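PDB 2B7U: charybdin from Charybdis maritima, which belongs to the ribosome-inactivating protein family, folding as one chain in which a mixed beta-sheet packs against a largely helical part. Local coordinates for residues 76-81 against 168-173; 127-132 against 190-195; 200-205 against 238-243; 208-213 against 243-248. All blocks are in the same frame, centred on the assembly; numbering follows the deposited sequence. Where two conformers were deposited one is given.

Contact 1 of 4, residues 76-81 against 168-173; sequences DDLVLR and ATRFVD
R170 reaches from the last turn of helix 151-170 to the turn at D77 and L78. Its NH2 donates to D77 O over 2.8 Å with an N-H...O angle of 156°. The carbonyl oxygen lies at the edge of the guanidinium, in its plane, and the donor lies in the carbonyl plane, which suits the flat head of arginine. L78 runs past R170 in the opposite direction, its CB 3.7 Å from R170 NH2, so aliphatic carbon lines the approach to the charged head. The L78 side chain crosses that of T169 at about a right angle, its CD1 3.8 Å from T169 CG2, a detail made less certain by the second deposited conformer of L78. A looser touch of 4.1 Å joins V79 CG2 to R170 NH2.

Behind this first shell the turn is braced by an Asx turn, in which V79 N donates to D77 OD2 over 3.2 Å from above the carboxylate plane. On the helix, R170 NH1 makes a salt bridge to E167, and T169 OG1 bonds F165 O, while W202, at the start of helix 202-214, adds a cation-pi contact to R170. The extended run from CG to NE lets the R170 guanidinium reach the 76-81 turn. A glutamate and an arginine three residues apart near the buried end of helix 151-170, with a tryptophan beside them, are consistent with the central cleft of the ribosome-inactivating protein fold.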
loop_
_atom_site.group_PDB
_atom_site.type_symbol
_atom_site.label_atom_id
_atom_site.label_comp_id
_atom_site.label_asym_id
_atom_site.label_seq_id
_atom_site.Cartn_x
_atom_site.Cartn_y
_atom_site.Cartn_z
ATOM N N ASP A 76 8.858 -1.598 -4.405
ATOM C CA ASP A 76 8.998 -3.042 -4.252
ATOM C C ASP A 76 8.080 -3.638 -3.191
ATOM O O ASP A 76 7.656 -4.770 -3.311
ATOM C CB ASP A 76 10.472 -3.442 -4.040
ATOM C CG ASP A 76 11.122 -2.734 -2.871
ATOM O OD1 ASP A 76 10.538 -1.767 -2.318
ATOM O OD2 ASP A 76 12.255 -3.127 -2.541
ATOM N N ASP A 77 7.757 -2.898 -2.142
ATOM C CA ASP A 77 6.859 -3.431 -1.120
ATOM C C ASP A 77 5.628 -2.582 -0.815
ATOM O O ASP A 77 4.840 -2.965 0.040
ATOM C CB ASP A 77 7.648 -3.787 0.148
ATOM C CG ASP A 77 8.219 -2.593 0.844
ATOM O OD1 ASP A 77 8.938 -2.769 1.865
ATOM O OD2 ASP A 77 7.966 -1.460 0.403
ATOM N N LEU A 78 5.443 -1.482 -1.542
ATOM C CA LEU A 78 4.311 -0.580 -1.404
ATOM C C LEU A 78 4.163 0.045 -0.012
ATOM O O LEU A 78 3.086 0.490 0.377
ATOM C CB LEU A 78 3.008 -1.267 -1.852
ATOM C CG LEU A 78 3.015 -1.695 -3.313
ATOM C CD1 LEU A 78 1.642 -2.276 -3.717
ATOM C CD2 LEU A 78 3.422 -0.592 -4.245
ATOM N N VAL A 79 5.277 0.161 0.696
ATOM C CA VAL A 79 5.292 0.775 2.001
ATOM C C VAL A 79 5.476 2.298 1.855
ATOM O O VAL A 79 6.334 2.788 1.121
ATOM C CB VAL A 79 6.400 0.175 2.875
ATOM C CG1 VAL A 79 6.570 0.928 4.164
ATOM C CG2 VAL A 79 6.094 -1.289 3.191
ATOM N N LEU A 80 4.648 3.038 2.569
ATOM C CA LEU A 80 4.727 4.497 2.560
ATOM C C LEU A 80 6.026 4.929 3.255
ATOM O O LEU A 80 6.356 4.454 4.348
ATOM C CB LEU A 80 3.476 5.063 3.253
ATOM C CG LEU A 80 2.965 6.434 2.807
ATOM C CD1 LEU A 80 1.477 6.563 3.060
ATOM C CD2 LEU A 80 3.738 7.519 3.549
ATOM N N ARG A 81 6.788 5.833 2.641
ATOM C CA ARG A 81 8.039 6.284 3.252
ATOM C C ARG A 81 8.055 7.742 3.695
ATOM O O ARG A 81 8.806 8.116 4.614
ATOM C CB ARG A 81 9.218 6.044 2.306
ATOM C CG ARG A 81 10.622 6.362 2.868
ATOM C CD ARG A 81 10.875 5.738 4.206
ATOM N NE ARG A 81 10.703 4.289 4.187
ATOM C CZ ARG A 81 10.376 3.554 5.251
ATOM N NH1 ARG A 81 10.211 4.118 6.445
ATOM N NH2 ARG A 81 10.235 2.248 5.135
ATOM N N ALA A 168 -5.496 -1.150 -1.032
ATOM C CA ALA A 168 -6.383 -1.331 -2.193
ATOM C C ALA A 168 -5.627 -1.836 -3.424
ATOM O O ALA A 168 -6.126 -2.689 -4.163
ATOM C CB ALA A 168 -7.106 -0.025 -2.510
ATOM N N THR A 169 -4.406 -1.343 -3.635
ATOM C CA THR A 169 -3.566 -1.795 -4.745
ATOM C C THR A 169 -3.198 -3.272 -4.556
ATOM O O THR A 169 -3.290 -4.072 -5.484
ATOM C CB THR A 169 -2.329 -0.906 -4.863
ATOM O OG1 THR A 169 -2.753 0.416 -5.265
ATOM C CG2 THR A 169 -1.340 -1.406 -5.869
ATOM N N ARG A 170 -2.892 -3.638 -3.328
ATOM C CA ARG A 170 -2.512 -5.035 -3.022
ATOM C C ARG A 170 -3.649 -6.041 -3.155
ATOM O O ARG A 170 -3.388 -7.194 -3.501
ATOM C CB ARG A 170 -1.933 -5.125 -1.627
ATOM C CG ARG A 170 -0.629 -4.409 -1.362
ATOM C CD ARG A 170 -0.317 -4.441 0.130
ATOM N NE ARG A 170 1.015 -3.917 0.414
ATOM C CZ ARG A 170 1.304 -3.026 1.359
ATOM N NH1 ARG A 170 0.363 -2.567 2.171
ATOM N NH2 ARG A 170 2.550 -2.629 1.527
ATOM N N PHE A 171 -4.883 -5.669 -2.819
ATOM C CA PHE A 171 -5.993 -6.639 -2.732
ATOM C C PHE A 171 -7.236 -6.221 -3.476
ATOM O O PHE A 171 -7.767 -5.140 -3.258
ATOM C CB PHE A 171 -6.361 -6.899 -1.274
ATOM C CG PHE A 171 -5.300 -7.661 -0.514
ATOM C CD1 PHE A 171 -5.174 -9.024 -0.698
ATOM C CD2 PHE A 171 -4.441 -7.017 0.341
ATOM C CE1 PHE A 171 -4.198 -9.716 -0.000
ATOM C CE2 PHE A 171 -3.459 -7.707 1.030
ATOM C CZ PHE A 171 -3.349 -9.057 0.863
ATOM N N VAL A 172 -7.708 -7.104 -4.343
ATOM C CA VAL A 172 -8.927 -6.894 -5.109
ATOM C C VAL A 172 -10.120 -6.534 -4.243
ATOM O O VAL A 172 -10.852 -5.585 -4.557
ATOM C CB VAL A 172 -9.227 -8.172 -5.967
ATOM C CG1 VAL A 172 -10.576 -8.059 -6.679
ATOM C CG2 VAL A 172 -8.066 -8.393 -6.968
ATOM N N ASP A 173 -10.330 -7.282 -3.171
ATOM C CA ASP A 173 -11.554 -7.139 -2.351
ATOM C C ASP A 173 -11.534 -5.815 -1.586
ATOM O O ASP A 173 -12.593 -5.241 -1.296
ATOM C CB ASP A 173 -11.693 -8.302 -1.367
ATOM C CG ASP A 173 -11.992 -9.609 -2.059
ATOM O OD1 ASP A 173 -13.021 -9.668 -2.762
ATOM O OD2 ASP A 173 -11.187 -10.549 -1.921
#

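Contact 2 of 4, residues 127-132 against 190-195; sequences DILDIS and LPQWMQ
L129 lays its branched end across two glutamines of helix 192-199, crossing Q192 at about a right angle and Q195 obliquely. L129 CD1 rests 3.8 Å from Q192 CG and 3.4 Å from Q195 OE1, while L129 CD2 turns to the backbone, 3.4 Å from L190 O. The same L129 CD2 meets L190 CD2 at 4.0 Å, the main purely apolar touch. The extended Q195 brings its amide carbon CD to 3.9 Å from L129 CG, and Q195 NE2 passes 3.7 Å from I128 CG2. A glutamine suits the spot because its methylenes and amide can cover carbon while Q195 NE2 still donates to a water, 2.7 Å away, that L129 N meets only weakly.

A second water, accepting from L190 N at 2.8 Å, lies close to L129 O and I131 O and links the two backbones where they do not touch directly. P191 is the N-cap residue of helix 192-199. The result is the N-terminal turn of a helix packed against a 3-10 turn in the connection between helices 117-124 and 135-147.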
loop_
_atom_site.group_PDB
_atom_site.type_symbol
_atom_site.label_atom_id
_atom_site.label_comp_id
_atom_site.label_asym_id
_atom_site.label_seq_id
_atom_site.Cartn_x
_atom_site.Cartn_y
_atom_site.Cartn_z
ATOM N N ASP A 127 -7.517 3.356 16.374
ATOM C CA ASP A 127 -7.392 2.042 15.729
ATOM C C ASP A 127 -7.696 2.101 14.228
ATOM O O ASP A 127 -8.562 2.868 13.789
ATOM C CB ASP A 127 -8.336 1.043 16.401
ATOM C CG ASP A 127 -8.007 0.819 17.874
ATOM O OD1 ASP A 127 -8.960 0.677 18.685
ATOM O OD2 ASP A 127 -6.795 0.784 18.219
ATOM N N ILE A 128 -6.986 1.286 13.447
ATOM C CA ILE A 128 -7.192 1.230 11.994
ATOM C C ILE A 128 -8.660 0.942 11.667
ATOM O O ILE A 128 -9.221 1.528 10.741
ATOM C CB ILE A 128 -6.241 0.190 11.308
ATOM C CG1 ILE A 128 -4.962 0.871 10.814
ATOM C CG2 ILE A 128 -6.864 -0.471 10.078
ATOM C CD1 ILE A 128 -4.209 1.578 11.859
ATOM N N LEU A 129 -9.282 0.068 12.447
ATOM C CA LEU A 129 -10.663 -0.322 12.212
ATOM C C LEU A 129 -11.688 0.732 12.634
ATOM O O LEU A 129 -12.870 0.577 12.328
ATOM C CB LEU A 129 -10.963 -1.660 12.903
ATOM C CG LEU A 129 -10.164 -2.861 12.380
ATOM C CD1 LEU A 129 -10.568 -4.138 13.111
ATOM C CD2 LEU A 129 -10.313 -3.060 10.864
ATOM N N ASP A 130 -11.249 1.799 13.310
ATOM C CA ASP A 130 -12.162 2.830 13.809
ATOM C C ASP A 130 -12.053 4.114 12.993
ATOM O O ASP A 130 -12.642 5.146 13.346
ATOM C CB ASP A 130 -11.885 3.105 15.293
ATOM C CG ASP A 130 -12.380 1.978 16.206
ATOM O OD1 ASP A 130 -13.343 1.255 15.841
ATOM O OD2 ASP A 130 -11.810 1.815 17.313
ATOM N N ILE A 131 -11.291 4.045 11.906
ATOM C CA ILE A 131 -11.071 5.172 11.013
ATOM C C ILE A 131 -11.949 5.011 9.777
ATOM O O ILE A 131 -12.166 3.896 9.300
ATOM C CB ILE A 131 -9.571 5.240 10.625
ATOM C CG1 ILE A 131 -8.745 5.646 11.848
ATOM C CG2 ILE A 131 -9.326 6.195 9.451
ATOM C CD1 ILE A 131 -7.261 5.525 11.670
ATOM N N SER A 132 -12.443 6.127 9.246
ATOM C CA SER A 132 -13.315 6.069 8.078
ATOM C C SER A 132 -12.510 6.215 6.809
ATOM O O SER A 132 -11.554 6.992 6.766
ATOM C CB SER A 132 -14.383 7.170 8.130
ATOM O OG SER A 132 -15.196 7.102 6.963
ATOM N N LEU A 190 -13.330 -0.570 7.411
ATOM C CA LEU A 190 -12.682 -1.726 6.810
ATOM C C LEU A 190 -13.143 -2.968 7.568
ATOM O O LEU A 190 -12.987 -3.010 8.778
ATOM C CB LEU A 190 -11.176 -1.567 6.953
ATOM C CG LEU A 190 -10.286 -2.699 6.440
ATOM C CD1 LEU A 190 -10.130 -2.627 4.930
ATOM C CD2 LEU A 190 -8.942 -2.628 7.118
ATOM N N PRO A 191 -13.716 -3.974 6.872
ATOM C CA PRO A 191 -14.076 -5.218 7.548
ATOM C C PRO A 191 -12.864 -5.874 8.202
ATOM O O PRO A 191 -11.788 -5.857 7.630
ATOM C CB PRO A 191 -14.624 -6.089 6.417
ATOM C CG PRO A 191 -15.072 -5.114 5.382
ATOM C CD PRO A 191 -14.102 -4.007 5.450
ATOM N N GLN A 192 -13.043 -6.450 9.386
ATOM C CA GLN A 192 -11.925 -7.031 10.129
ATOM C C GLN A 192 -11.223 -8.133 9.332
ATOM O O GLN A 192 -10.002 -8.283 9.417
ATOM C CB GLN A 192 -12.386 -7.563 11.500
ATOM C CG GLN A 192 -11.217 -7.872 12.446
ATOM C CD GLN A 192 -11.647 -8.016 13.903
ATOM O OE1 GLN A 192 -10.880 -7.703 14.826
ATOM N NE2 GLN A 192 -12.861 -8.500 14.115
ATOM N N TRP A 193 -11.969 -8.902 8.543
ATOM C CA TRP A 193 -11.346 -9.984 7.784
ATOM C C TRP A 193 -10.347 -9.449 6.755
ATOM O O TRP A 193 -9.323 -10.085 6.457
ATOM C CB TRP A 193 -12.390 -10.886 7.141
ATOM C CG TRP A 193 -13.090 -10.399 5.910
ATOM C CD1 TRP A 193 -14.287 -9.725 5.850
ATOM C CD2 TRP A 193 -12.667 -10.585 4.562
ATOM N NE1 TRP A 193 -14.619 -9.485 4.537
ATOM C CE2 TRP A 193 -13.645 -10.008 3.726
ATOM C CE3 TRP A 193 -11.555 -11.186 3.971
ATOM C CZ2 TRP A 193 -13.534 -10.017 2.339
ATOM C CZ3 TRP A 193 -11.463 -11.201 2.595
ATOM C CH2 TRP A 193 -12.440 -10.617 1.800
ATOM N N MET A 194 -10.653 -8.281 6.195
ATOM C CA MET A 194 -9.739 -7.629 5.252
ATOM C C MET A 194 -8.475 -7.141 5.960
ATOM O O MET A 194 -7.381 -7.204 5.396
ATOM C CB MET A 194 -10.441 -6.492 4.513
ATOM C CG MET A 194 -11.508 -6.985 3.603
ATOM S SD MET A 194 -12.294 -5.683 2.642
ATOM C CE MET A 194 -13.588 -6.658 1.863
ATOM N N GLN A 195 -8.590 -6.653 7.184
ATOM C CA GLN A 195 -7.384 -6.353 7.968
ATOM C C GLN A 195 -6.571 -7.616 8.306
ATOM O O GLN A 195 -5.358 -7.737 8.031
ATOM C CB GLN A 195 -7.769 -5.638 9.260
ATOM C CG GLN A 195 -6.558 -5.288 10.106
ATOM C CD GLN A 195 -6.941 -4.831 11.482
ATOM O OE1 GLN A 195 -7.624 -5.544 12.218
ATOM N NE2 GLN A 195 -6.506 -3.647 11.846
HETATM O O HOH W 1 -12.437 1.098 9.463
HETATM O O HOH W 2 -7.186 -2.202 14.039
#

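Contact 3 of 4, residues 200-205 against 238-243; sequences KNWVRF and NFLGIV
W202 and I242 meet at the tight end of this contact, where the indole NE1 of W202 donates to I242 O over 2.9 Å at an N-H...O angle of 164°. The oxygen lies at the ring edge and almost in the ring plane, although the donor is tilted 26° from the carbonyl plane. A chi1 of -176° puts W202 CG anti to the backbone N; it is the end of the side chain, not its root, that approaches the 238-243 loop. L240 crosses the indole obliquely, its CD2 being 3.9 Å from W202 CD1. F171 also meets the indole, with ring planes at about 75°.

Packing is looser away from that bond. W202 CZ2 stands 4.4 Å from I242 CG2, and F205 CB is as far from L240 CD1, although all four residues are buried. Solvent lies on the other side of the helix, where V203 points away from the loop. Tryptophan suits the place because one N-H serves a buried carbonyl while the rest of the ring is apolar, and the directed bond should restrain the rotation of the indole against its looser neighbours.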
loop_
_atom_site.group_PDB
_atom_site.type_symbol
_atom_site.label_atom_id
_atom_site.label_comp_id
_atom_site.label_asym_id
_atom_site.label_seq_id
_atom_site.Cartn_x
_atom_site.Cartn_y
_atom_site.Cartn_z
ATOM N N LYS A 200 -2.583 -8.348 6.699
ATOM C CA LYS A 200 -1.477 -8.875 7.500
ATOM C C LYS A 200 -0.713 -9.994 6.818
ATOM O O LYS A 200 0.393 -10.325 7.270
ATOM C CB LYS A 200 -1.971 -9.288 8.886
ATOM C CG LYS A 200 -2.309 -8.150 9.889
ATOM C CD LYS A 200 -2.438 -6.747 9.325
ATOM C CE LYS A 200 -1.093 -6.037 9.189
ATOM N NZ LYS A 200 -1.011 -5.150 7.965
ATOM N N ASN A 201 -1.289 -10.553 5.752
ATOM C CA ASN A 201 -0.741 -11.763 5.100
ATOM C C ASN A 201 -0.218 -11.499 3.684
ATOM O O ASN A 201 0.119 -12.441 2.968
ATOM C CB ASN A 201 -1.816 -12.835 5.032
ATOM C CG ASN A 201 -2.115 -13.437 6.393
ATOM O OD1 ASN A 201 -3.287 -13.662 6.758
ATOM N ND2 ASN A 201 -1.072 -13.691 7.157
ATOM N N TRP A 202 -0.222 -10.252 3.230
ATOM C CA TRP A 202 0.218 -9.967 1.845
ATOM C C TRP A 202 1.613 -10.498 1.554
ATOM O O TRP A 202 1.842 -11.068 0.506
ATOM C CB TRP A 202 0.187 -8.472 1.527
ATOM C CG TRP A 202 0.527 -8.120 0.097
ATOM C CD1 TRP A 202 -0.177 -8.452 -1.012
ATOM C CD2 TRP A 202 1.663 -7.383 -0.342
ATOM N NE1 TRP A 202 0.446 -7.941 -2.140
ATOM C CE2 TRP A 202 1.564 -7.262 -1.744
ATOM C CE3 TRP A 202 2.732 -6.762 0.320
ATOM C CZ2 TRP A 202 2.500 -6.546 -2.502
ATOM C CZ3 TRP A 202 3.664 -6.046 -0.436
ATOM C CH2 TRP A 202 3.525 -5.944 -1.827
ATOM N N VAL A 203 2.526 -10.294 2.483
ATOM C CA VAL A 203 3.914 -10.698 2.281
ATOM C C VAL A 203 3.965 -12.226 2.206
ATOM O O VAL A 203 4.585 -12.810 1.299
ATOM C CB VAL A 203 4.819 -10.144 3.414
ATOM C CG1 VAL A 203 6.163 -10.753 3.334
ATOM C CG2 VAL A 203 4.871 -8.639 3.325
ATOM N N ARG A 204 3.324 -12.889 3.167
ATOM C CA ARG A 204 3.296 -14.363 3.212
ATOM C C ARG A 204 2.582 -14.963 1.986
ATOM O O ARG A 204 3.066 -15.919 1.367
ATOM C CB ARG A 204 2.580 -14.827 4.466
ATOM C CG ARG A 204 3.359 -14.805 5.735
ATOM C CD ARG A 204 2.836 -15.952 6.644
ATOM N NE ARG A 204 1.380 -15.892 6.742
ATOM C CZ ARG A 204 0.519 -16.898 6.557
ATOM N NH1 ARG A 204 0.902 -18.145 6.305
ATOM N NH2 ARG A 204 -0.775 -16.656 6.664
ATOM N N PHE A 205 1.416 -14.428 1.628
ATOM C CA PHE A 205 0.685 -14.914 0.457
ATOM C C PHE A 205 1.481 -14.703 -0.832
ATOM O O PHE A 205 1.495 -15.585 -1.714
ATOM C CB PHE A 205 -0.656 -14.171 0.323
ATOM C CG PHE A 205 -1.701 -14.521 1.364
ATOM C CD1 PHE A 205 -2.860 -13.740 1.459
ATOM C CD2 PHE A 205 -1.575 -15.602 2.202
ATOM C CE1 PHE A 205 -3.863 -14.065 2.373
ATOM C CE2 PHE A 205 -2.591 -15.919 3.125
ATOM C CZ PHE A 205 -3.717 -15.147 3.185
ATOM N N ASN A 238 -6.105 -15.077 -6.876
ATOM C CA ASN A 238 -7.319 -14.339 -7.240
ATOM C C ASN A 238 -7.624 -13.205 -6.267
ATOM O O ASN A 238 -8.283 -12.210 -6.642
ATOM C CB ASN A 238 -8.514 -15.284 -7.288
ATOM C CG ASN A 238 -8.557 -16.170 -8.537
ATOM O OD1 ASN A 238 -9.310 -17.153 -8.555
ATOM N ND2 ASN A 238 -7.776 -15.837 -9.583
ATOM N N PHE A 239 -7.151 -13.320 -5.025
ATOM C CA PHE A 239 -7.325 -12.237 -4.039
ATOM C C PHE A 239 -6.381 -11.059 -4.245
ATOM O O PHE A 239 -6.682 -9.950 -3.785
ATOM C CB PHE A 239 -7.121 -12.765 -2.610
ATOM C CG PHE A 239 -8.219 -13.663 -2.137
ATOM C CD1 PHE A 239 -8.231 -15.005 -2.489
ATOM C CD2 PHE A 239 -9.264 -13.157 -1.362
ATOM C CE1 PHE A 239 -9.262 -15.854 -2.062
ATOM C CE2 PHE A 239 -10.292 -14.006 -0.917
ATOM C CZ PHE A 239 -10.275 -15.360 -1.280
ATOM N N LEU A 240 -5.232 -11.282 -4.881
ATOM C CA LEU A 240 -4.209 -10.247 -4.951
ATOM C C LEU A 240 -4.313 -9.403 -6.208
ATOM O O LEU A 240 -4.546 -9.895 -7.298
ATOM C CB LEU A 240 -2.792 -10.837 -4.886
ATOM C CG LEU A 240 -2.297 -11.139 -3.471
ATOM C CD1 LEU A 240 -3.084 -12.247 -2.806
ATOM C CD2 LEU A 240 -0.797 -11.442 -3.387
ATOM N N GLY A 241 -4.191 -8.113 -6.035
ATOM C CA GLY A 241 -4.075 -7.179 -7.129
ATOM C C GLY A 241 -2.684 -7.035 -7.699
ATOM O O GLY A 241 -2.496 -6.643 -8.859
ATOM N N ILE A 242 -1.691 -7.279 -6.846
ATOM C CA ILE A 242 -0.280 -7.203 -7.204
ATOM C C ILE A 242 0.487 -8.044 -6.173
ATOM O O ILE A 242 0.041 -8.197 -5.033
ATOM C CB ILE A 242 0.196 -5.706 -7.336
ATOM C CG1 ILE A 242 1.558 -5.630 -8.049
ATOM C CG2 ILE A 242 0.218 -5.033 -5.988
ATOM C CD1 ILE A 242 1.775 -4.324 -8.728
ATOM N N VAL A 243 1.594 -8.625 -6.601
ATOM C CA VAL A 243 2.341 -9.618 -5.830
ATOM C C VAL A 243 3.736 -9.129 -5.446
ATOM O O VAL A 243 4.471 -8.684 -6.318
ATOM C CB VAL A 243 2.467 -10.927 -6.648
ATOM C CG1 VAL A 243 3.162 -11.971 -5.841
ATOM C CG2 VAL A 243 1.082 -11.396 -7.134
#

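Contact 4 of 4, residues 208-213 against 243-248; sequences MILKSN and VEQHPD
L210 has a chi1 of -67°, which sets CG beside its backbone N, where it meets V243, whereas K211 has CG anti to N and a bend at chi2 (75°) that turns CD out of the extended line; the rest of the lysine chain runs straight on and NZ ends at D248. L210 and V243 slide past each other in opposite directions, with L210 CG 3.8 Å from V243 CG1. Further out, L210 CD1 comes to 3.3 Å from E244 O and 3.9 Å from Q245 CG, so a branched leucine fills the angle between valine and the glutamine stem. Here the extended C-terminal chain of this ribosome-inactivating protein fold runs across helix 202-214.

At the more exposed end, K211 NZ donates to D248 O over 2.9 Å, tilted 24° from the carbonyl plane. The lysine thus grips the backbone of D248, whose carboxylate OD1 remains 6.9 Å from K211 NZ. Q245 turns its amide elsewhere, NE2 to L46 O and OE1 to R250. W38, on strand 38-40, touches the side chains of both L210 and Q245.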
loop_
_atom_site.group_PDB
_atom_site.type_symbol
_atom_site.label_atom_id
_atom_site.label_comp_id
_atom_site.label_asym_id
_atom_site.label_seq_id
_atom_site.Cartn_x
_atom_site.Cartn_y
_atom_site.Cartn_z
ATOM N N MET A 208 4.067 -17.439 -0.907
ATOM C CA MET A 208 3.482 -18.755 -1.230
ATOM C C MET A 208 3.177 -18.907 -2.720
ATOM O O MET A 208 3.363 -19.982 -3.326
ATOM C CB MET A 208 2.170 -19.003 -0.464
ATOM C CG MET A 208 2.311 -19.080 0.996
ATOM S SD MET A 208 0.663 -19.160 1.756
ATOM C CE MET A 208 1.151 -18.852 3.419
ATOM N N ILE A 209 2.639 -17.850 -3.308
ATOM C CA ILE A 209 2.238 -17.845 -4.731
ATOM C C ILE A 209 3.465 -17.943 -5.633
ATOM O O ILE A 209 3.513 -18.814 -6.512
ATOM C CB ILE A 209 1.417 -16.602 -5.052
ATOM C CG1 ILE A 209 0.054 -16.705 -4.339
ATOM C CG2 ILE A 209 1.216 -16.432 -6.562
ATOM C CD1 ILE A 209 -0.611 -15.381 -4.207
ATOM N N LEU A 210 4.475 -17.106 -5.414
ATOM C CA LEU A 210 5.651 -17.148 -6.280
ATOM C C LEU A 210 6.485 -18.406 -6.033
ATOM O O LEU A 210 7.044 -18.963 -6.963
ATOM C CB LEU A 210 6.507 -15.911 -6.098
ATOM C CG LEU A 210 5.857 -14.624 -6.560
ATOM C CD1 LEU A 210 6.867 -13.505 -6.503
ATOM C CD2 LEU A 210 5.293 -14.758 -7.976
ATOM N N LYS A 211 6.573 -18.860 -4.788
ATOM C CA LYS A 211 7.339 -20.085 -4.528
ATOM C C LYS A 211 6.618 -21.273 -5.158
ATOM O O LYS A 211 7.281 -22.195 -5.698
ATOM C CB LYS A 211 7.635 -20.263 -3.021
ATOM C CG LYS A 211 8.824 -21.166 -2.760
ATOM C CD LYS A 211 10.148 -20.524 -3.030
ATOM C CE LYS A 211 11.281 -21.488 -2.701
ATOM N NZ LYS A 211 12.601 -20.913 -3.003
ATOM N N SER A 212 5.282 -21.298 -5.126
ATOM C CA SER A 212 4.516 -22.350 -5.793
ATOM C C SER A 212 4.802 -22.367 -7.300
ATOM O O SER A 212 4.952 -23.446 -7.893
ATOM C CB SER A 212 3.019 -22.193 -5.559
ATOM O OG SER A 212 2.717 -22.530 -4.219
ATOM N N ASN A 213 4.887 -21.197 -7.921
ATOM C CA ASN A 213 5.132 -21.107 -9.366
ATOM C C ASN A 213 6.545 -21.539 -9.734
ATOM O O ASN A 213 6.762 -22.082 -10.807
ATOM C CB ASN A 213 4.868 -19.677 -9.845
ATOM C CG ASN A 213 4.789 -19.541 -11.377
ATOM O OD1 ASN A 213 3.947 -20.142 -12.015
ATOM N ND2 ASN A 213 5.621 -18.683 -11.934
ATOM N N VAL A 243 1.594 -8.625 -6.601
ATOM C CA VAL A 243 2.341 -9.618 -5.830
ATOM C C VAL A 243 3.736 -9.129 -5.446
ATOM O O VAL A 243 4.471 -8.684 -6.318
ATOM C CB VAL A 243 2.467 -10.927 -6.648
ATOM C CG1 VAL A 243 3.162 -11.971 -5.841
ATOM C CG2 VAL A 243 1.082 -11.396 -7.134
ATOM N N GLU A 244 4.115 -9.221 -4.167
ATOM C CA GLU A 244 5.472 -8.885 -3.754
ATOM C C GLU A 244 6.455 -9.947 -4.231
ATOM O O GLU A 244 6.085 -11.104 -4.316
ATOM C CB GLU A 244 5.536 -8.810 -2.224
ATOM C CG GLU A 244 6.715 -8.052 -1.752
ATOM C CD GLU A 244 6.893 -8.070 -0.272
ATOM O OE1 GLU A 244 6.861 -9.151 0.318
ATOM O OE2 GLU A 244 7.132 -6.975 0.310
ATOM N N GLN A 245 7.705 -9.572 -4.511
ATOM C CA GLN A 245 8.712 -10.526 -5.024
ATOM C C GLN A 245 9.933 -10.570 -4.117
ATOM O O GLN A 245 10.890 -9.843 -4.323
ATOM C CB GLN A 245 9.130 -10.153 -6.453
ATOM C CG GLN A 245 9.996 -11.228 -7.078
ATOM C CD GLN A 245 10.429 -10.948 -8.499
ATOM O OE1 GLN A 245 10.936 -11.869 -9.149
ATOM N NE2 GLN A 245 10.229 -9.708 -9.002
ATOM N N HIS A 246 9.894 -11.441 -3.114
ATOM C CA HIS A 246 11.021 -11.644 -2.220
ATOM C C HIS A 246 12.153 -12.424 -2.942
ATOM O O HIS A 246 11.887 -13.345 -3.705
ATOM C CB HIS A 246 10.545 -12.403 -0.979
ATOM C CG HIS A 246 11.569 -12.478 0.107
ATOM N ND1 HIS A 246 11.506 -11.710 1.252
ATOM C CD2 HIS A 246 12.696 -13.213 0.209
ATOM C CE1 HIS A 246 12.555 -11.974 2.009
ATOM N NE2 HIS A 246 13.287 -12.889 1.406
ATOM N N PRO A 247 13.425 -12.032 -2.747
ATOM C CA PRO A 247 14.552 -12.751 -3.374
ATOM C C PRO A 247 14.602 -14.262 -3.150
ATOM O O PRO A 247 15.108 -14.987 -4.000
ATOM C CB PRO A 247 15.784 -12.104 -2.740
ATOM C CG PRO A 247 15.341 -10.755 -2.399
ATOM C CD PRO A 247 13.897 -10.854 -1.995
ATOM N N ASP A 248 14.134 -14.736 -2.004
ATOM C CA ASP A 248 14.056 -16.182 -1.753
ATOM C C ASP A 248 13.231 -16.929 -2.803
ATOM O O ASP A 248 13.427 -18.122 -2.998
ATOM C CB ASP A 248 13.476 -16.493 -0.378
ATOM C CG ASP A 248 14.410 -16.109 0.785
ATOM O OD1 ASP A 248 13.948 -16.263 1.944
ATOM O OD2 ASP A 248 15.567 -15.679 0.565
#

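Contacts 1, 3 and 4 are neighbours in space: the centres of contacts 1 and 3 are about 9 Å apart and those of contacts 3 and 4 about 10 Å. Contacts 3 and 4 share V243 and helix 202-214, and their segments alternate along the chain. Contact 1, near the centre of the molecule, joins the sheet side to helix 151-170 and touches contact 3 through the backbone pairs R170 with G241 and V172 with F239. Contact 2, its segments interleaved with those of contact 1, lies centre to centre about 16 Å from contact 1 and about 27 Å from contact 4. The C-terminal chain is thereby tied to the same helical core as the sheet.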